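Local coordinates for protein yersinopine synthase (Yersinia pestis, PDB 6C4M) that catalyses the last step of yersinopine biosynthesis, the NADPH-dependent reductive condensation of pyruvate with an amino-acid intermediate, yielding a metallophore used in metal acquisition, at residues A[122-126]-A[127-131]; A[146-149]-A[150-154]; A[414-417]-A[418-422]. One frame throughout, in Å; residues are numbered along the deposited sequence.

Contact 1: A[122-126]-A[127-131]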
# COMPACT_ATOMS: atom_id res chain seq x y z
N GLN A 122 -33.54 25.36 15.03
CA GLN A 122 -34.38 26.52 14.70
C GLN A 122 -35.86 26.18 14.64
O GLN A 122 -36.71 27.08 14.74
CB GLN A 122 -33.98 27.10 13.34
CG GLN A 122 -32.69 27.96 13.34
CD GLN A 122 -32.76 29.21 14.23
OE1 GLN A 122 -32.81 29.12 15.45
NE2 GLN A 122 -32.76 30.38 13.62
N GLN A 123 -36.20 24.91 14.47
CA GLN A 123 -37.59 24.49 14.42
C GLN A 123 -38.14 24.06 15.77
O GLN A 123 -39.32 23.74 15.86
CB GLN A 123 -37.75 23.35 13.41
CG GLN A 123 -37.59 23.76 11.93
CD GLN A 123 -37.60 22.56 11.00
OE1 GLN A 123 -38.64 21.95 10.74
NE2 GLN A 123 -36.41 22.18 10.52
N ILE A 124 -37.33 24.01 16.83
CA ILE A 124 -37.81 23.52 18.12
C ILE A 124 -38.49 24.65 18.88
O ILE A 124 -37.90 25.73 19.06
CB ILE A 124 -36.69 22.90 18.97
CG1 ILE A 124 -36.28 21.55 18.35
CG2 ILE A 124 -37.15 22.71 20.44
CD1 ILE A 124 -34.98 21.10 18.75
N PRO A 125 -39.70 24.46 19.35
CA PRO A 125 -40.41 25.50 20.13
C PRO A 125 -39.98 25.44 21.60
O PRO A 125 -40.59 24.82 22.46
CB PRO A 125 -41.88 25.12 19.93
CG PRO A 125 -41.83 23.63 19.88
CD PRO A 125 -40.55 23.27 19.15
N TRP A 126 -38.85 26.12 21.85
CA TRP A 126 -38.18 26.03 23.13
C TRP A 126 -39.10 26.42 24.27
O TRP A 126 -39.02 25.85 25.36
CB TRP A 126 -36.94 26.94 23.09
CG TRP A 126 -35.96 26.52 22.03
CD1 TRP A 126 -35.67 27.17 20.87
CD2 TRP A 126 -35.13 25.36 22.05
NE1 TRP A 126 -34.72 26.49 20.17
CE2 TRP A 126 -34.37 25.36 20.87
CE3 TRP A 126 -34.97 24.30 22.95
CZ2 TRP A 126 -33.47 24.36 20.57
CZ3 TRP A 126 -34.08 23.30 22.65
CH2 TRP A 126 -33.33 23.34 21.46
N ALA A 127 -39.99 27.40 24.02
CA ALA A 127 -40.89 27.86 25.06
C ALA A 127 -41.77 26.73 25.56
O ALA A 127 -42.20 26.75 26.72
CB ALA A 127 -41.78 29.02 24.55
N ALA A 128 -42.02 25.74 24.72
CA ALA A 128 -42.90 24.63 25.08
C ALA A 128 -42.15 23.47 25.70
O ALA A 128 -42.70 22.37 25.79
CB ALA A 128 -43.66 24.15 23.85
N LEU A 129 -40.89 23.68 26.11
CA LEU A 129 -40.08 22.68 26.81
C LEU A 129 -39.64 23.32 28.12
O LEU A 129 -38.47 23.69 28.29
CB LEU A 129 -38.88 22.24 25.95
CG LEU A 129 -39.27 21.52 24.65
CD1 LEU A 129 -38.10 21.38 23.70
CD2 LEU A 129 -39.85 20.16 24.99
N PRO A 130 -40.56 23.46 29.09
CA PRO A 130 -40.24 24.20 30.32
C PRO A 130 -39.26 23.50 31.23
O PRO A 130 -38.61 24.16 32.06
CB PRO A 130 -41.62 24.35 31.01
CG PRO A 130 -42.43 23.18 30.48
CD PRO A 130 -41.95 22.97 29.07
N GLN A 131 -39.10 22.18 31.10
CA GLN A 131 -38.24 21.43 32.00
C GLN A 131 -36.97 20.94 31.31
O GLN A 131 -36.28 20.06 31.85
CB GLN A 131 -39.01 20.26 32.57
CG GLN A 131 -40.23 20.68 33.31
CD GLN A 131 -40.61 19.64 34.28
OE1 GLN A 131 -41.19 18.62 33.92
NE2 GLN A 131 -40.25 19.86 35.53
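Leu129 lays its CD1 methyl against CG2 of Ile124, 3.6 Å away, with the two side chains crossing at about a right angle. CG2 of Ile124 lies anti to the backbone N (chi1 -72° places CG1 beside that nitrogen instead), and this turns the methyl over the indole of Trp126, where it sits 3.6 Å above the centre of one ring face. A beta-branched residue suits the position, since one methyl serves both neighbours. Tryptophan suits its own place by offering that methyl a broad flat face, while its NE1 makes a weak hydrogen bond to Leu121 O that helps to place the ring. Leu129 CD1 also approaches CE3 of Trp126, at 4.3 Å, so the three side chains pack together although Ile124 and Leu129 are five positions apart. Pro125 is the centre of an inverse gamma turn. A short 3-10 turn through Trp126 and Ala127 follows, in which Ala128 N bonds to Pro125 O at 2.8 Å and Leu129 N to Trp126 O at 3.0 Å. The loop leading from helix 117-121 to strand 134-137 thus packs Ile124 and Trp126 on Leu108 of strand 107-110, and Trp126 also on Leu152 of helix 144-154.

Contact 2: A[146-149]-A[150-154]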
# COMPACT_ATOMS: atom_id res chain seq x y z
N LEU A 146 -20.56 25.67 20.38
CA LEU A 146 -20.70 27.11 20.42
C LEU A 146 -21.97 27.55 19.70
O LEU A 146 -22.67 28.44 20.17
CB LEU A 146 -19.49 27.76 19.76
CG LEU A 146 -18.21 27.79 20.56
CD1 LEU A 146 -17.00 28.10 19.66
CD2 LEU A 146 -18.31 28.79 21.69
N MET A 147 -22.26 26.95 18.54
CA MET A 147 -23.45 27.30 17.78
C MET A 147 -24.71 27.01 18.59
O MET A 147 -25.60 27.85 18.71
CB MET A 147 -23.46 26.52 16.47
CG MET A 147 -24.27 27.16 15.36
SD MET A 147 -25.01 25.88 14.31
CE MET A 147 -26.31 25.54 15.57
N VAL A 148 -24.80 25.79 19.12
CA VAL A 148 -25.96 25.42 19.93
C VAL A 148 -26.10 26.32 21.16
O VAL A 148 -27.22 26.71 21.53
CB VAL A 148 -25.87 23.94 20.31
CG1 VAL A 148 -26.94 23.54 21.33
CG2 VAL A 148 -25.97 23.14 19.03
N GLN A 149 -24.99 26.64 21.83
CA GLN A 149 -25.07 27.56 22.97
C GLN A 149 -25.75 28.85 22.57
O GLN A 149 -26.58 29.41 23.30
CB GLN A 149 -23.69 27.91 23.51
CG GLN A 149 -23.02 26.91 24.38
CD GLN A 149 -21.72 27.49 24.89
OE1 GLN A 149 -20.66 27.09 24.45
NE2 GLN A 149 -21.80 28.49 25.76
N ASN A 150 -25.30 29.40 21.44
CA ASN A 150 -25.79 30.69 21.00
C ASN A 150 -27.30 30.65 20.79
O ASN A 150 -28.03 31.55 21.23
CB ASN A 150 -25.08 31.10 19.70
CG ASN A 150 -25.44 32.48 19.26
OD1 ASN A 150 -26.47 32.67 18.61
ND2 ASN A 150 -24.63 33.45 19.63
N LEU A 151 -27.79 29.62 20.10
CA LEU A 151 -29.23 29.52 19.87
C LEU A 151 -29.99 29.38 21.18
O LEU A 151 -31.05 30.00 21.38
CB LEU A 151 -29.54 28.33 18.97
CG LEU A 151 -28.98 28.34 17.53
CD1 LEU A 151 -29.42 27.07 16.80
CD2 LEU A 151 -29.43 29.56 16.76
N LEU A 152 -29.52 28.51 22.06
CA LEU A 152 -30.21 28.33 23.34
C LEU A 152 -30.23 29.63 24.14
O LEU A 152 -31.25 29.98 24.75
CB LEU A 152 -29.53 27.21 24.14
CG LEU A 152 -29.73 25.81 23.55
CD1 LEU A 152 -28.80 24.76 24.27
CD2 LEU A 152 -31.19 25.40 23.69
N ASN A 153 -29.10 30.33 24.17
CA ASN A 153 -29.04 31.58 24.90
C ASN A 153 -30.07 32.56 24.37
O ASN A 153 -30.70 33.28 25.15
CB ASN A 153 -27.63 32.19 24.85
CG ASN A 153 -27.56 33.57 25.51
OD1 ASN A 153 -27.62 34.60 24.82
ND2 ASN A 153 -27.45 33.60 26.84
N ALA A 154 -30.26 32.59 23.05
CA ALA A 154 -31.29 33.47 22.48
C ALA A 154 -32.70 33.06 22.89
O ALA A 154 -33.58 33.91 22.99
CB ALA A 154 -31.15 33.49 20.94
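Met147 and Leu151 touch through their ends, CE of the methionine lying 3.7 Å from CD1 of the leucine one helical turn on. The thioether chain is bent at both chi2 and chi3 (chi3 77°), which swings the methyl back toward its neighbour although the side chain sets out away from it. Val148 and Leu152 form the next such pair: they lie side by side and point the same way, with Val148 CG1 3.7 Å from Leu152 CD1. Valine fits here because its branch at CB holds CG1 close to the helix, where the longer leucine reaches it.

The helix spacing brings the members of each pair to the same side. In the i to i+4 bonding of helix 144-154, Leu151 N bonds to Met147 O at 3.1 Å and Leu152 N to Val148 O at 3.0 Å. Farther out, Val162 of strand 161-165 backs both Val148 and Leu152 within this beta-alpha-beta unit. Tyr118 and Leu121 of helix 117-121 pack on Leu151, and Met147 lies between Tyr118 and, on helix 459-471, Gln462 and Ile466.

The contact is therefore mainly apolar, with the flexible thioether bridging two helices and the valine and leucine facing the sheet. Asn150, which packs on Ile465, adds a polar element, its ND2 making weak hydrogen bonds to Gln468 and Gln469.

Contact 3: A[414-417]-A[418-422]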
# COMPACT_ATOMS: atom_id res chain seq x y z
N LEU A 414 -14.33 27.07 7.26
CA LEU A 414 -13.57 27.96 6.40
C LEU A 414 -14.10 29.38 6.48
O LEU A 414 -13.32 30.34 6.49
CB LEU A 414 -13.62 27.48 4.94
CG LEU A 414 -12.70 28.22 3.96
CD1 LEU A 414 -11.24 27.98 4.30
CD2 LEU A 414 -12.94 27.75 2.54
N LEU A 415 -15.43 29.53 6.52
CA LEU A 415 -16.00 30.87 6.67
C LEU A 415 -15.65 31.46 8.03
O LEU A 415 -15.31 32.65 8.12
CB LEU A 415 -17.52 30.83 6.49
CG LEU A 415 -17.91 30.50 5.04
CD1 LEU A 415 -19.39 30.19 4.91
CD2 LEU A 415 -17.55 31.67 4.15
N LEU A 416 -15.67 30.63 9.08
CA LEU A 416 -15.26 31.10 10.40
C LEU A 416 -13.81 31.56 10.39
O LEU A 416 -13.48 32.61 10.95
CB LEU A 416 -15.44 29.98 11.42
CG LEU A 416 -15.00 30.31 12.86
CD1 LEU A 416 -15.82 31.50 13.42
CD2 LEU A 416 -15.12 29.08 13.75
N ALA A 417 -12.94 30.77 9.75
CA ALA A 417 -11.53 31.13 9.73
C ALA A 417 -11.32 32.46 9.04
O ALA A 417 -10.58 33.32 9.53
CB ALA A 417 -10.71 30.02 9.04
N GLY A 418 -11.98 32.66 7.90
CA GLY A 418 -11.86 33.95 7.23
C GLY A 418 -12.31 35.11 8.10
O GLY A 418 -11.69 36.17 8.11
N ALA A 419 -13.39 34.91 8.87
CA ALA A 419 -13.82 35.97 9.77
C ALA A 419 -12.78 36.26 10.83
O ALA A 419 -12.69 37.39 11.33
CB ALA A 419 -15.15 35.60 10.43
N LEU A 420 -11.99 35.26 11.22
CA LEU A 420 -10.97 35.43 12.24
C LEU A 420 -9.59 35.73 11.67
O LEU A 420 -8.62 35.77 12.44
CB LEU A 420 -10.91 34.19 13.12
CG LEU A 420 -12.21 33.91 13.87
CD1 LEU A 420 -12.16 32.59 14.64
CD2 LEU A 420 -12.49 35.02 14.80
N ASP A 421 -9.47 35.93 10.36
CA ASP A 421 -8.20 36.26 9.73
C ASP A 421 -7.23 35.07 9.76
O ASP A 421 -6.02 35.23 9.93
CB ASP A 421 -7.57 37.50 10.36
CG ASP A 421 -8.51 38.72 10.30
OD1 ASP A 421 -8.93 39.06 9.17
OD2 ASP A 421 -8.82 39.31 11.37
N VAL A 422 -7.77 33.87 9.60
CA VAL A 422 -7.00 32.63 9.59
C VAL A 422 -7.09 32.04 8.18
O VAL A 422 -8.20 31.85 7.67
CB VAL A 422 -7.55 31.62 10.61
CG1 VAL A 422 -6.88 30.28 10.45
CG2 VAL A 422 -7.37 32.12 12.06
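Leu420 meets the preceding turn along most of its length. Its CB lies 3.7 Å from Ala417 O, and CG comes to 3.4 Å from Leu416 O, so the root of the side chain rests against these two carbonyl oxygens. CD1 ends 4.0 Å from CD1 of Leu416, whose side chain it meets at a slant. Leu416 has CG anti to the backbone N (chi1 178°), and its end bends back toward the later residue. The ending of the helix is a Schellman motif: Asp421, at positive phi, is the C-prime residue, Val422 N reaches back to Ala417 O at 2.9 Å and Asp421 N bonds to Gly418 O. The amide of Leu420 is shared, N bonding to Leu416 O at 3.1 Å and weakly to Ala417 O. The reversal brings CB of Val422 to 3.9 Å from CB of Ala417, a hydrophobic contact across the motif; alanine, with one small methyl, suits this close approach. Around the end of helix 401-419, Leu310 of helix 294-313 packs on Ala417, while Arg313 of that helix bonds to Leu420 O; Glu467 and Arg471 of helix 459-471 border Leu416 and Leu420, and helix 425-445 lies against Leu414.

Overall arrangement
Contacts 1 and 2 touch, Trp126 CH2 lying 3.7 Å from Leu152 CD2, so the loop before strand 134-137 and the helix after it pack on each other in the nucleotide-binding part of the fold. Contact 3 lies about 20 Å from contact 2, centre to centre, without touching it, yet helix 459-471 borders both. Contact 2, with four of eight touching residues buried, lies nearest the chain's centre; contact 3 has three buried and three exposed of nine, and contact 1 lies farthest out. Contact 1 gathers an aromatic face and aliphatic branches round a turn, contact 2 repeats regular i to i+4 helix bonds, and contact 3 ends a helix by a reversing chain.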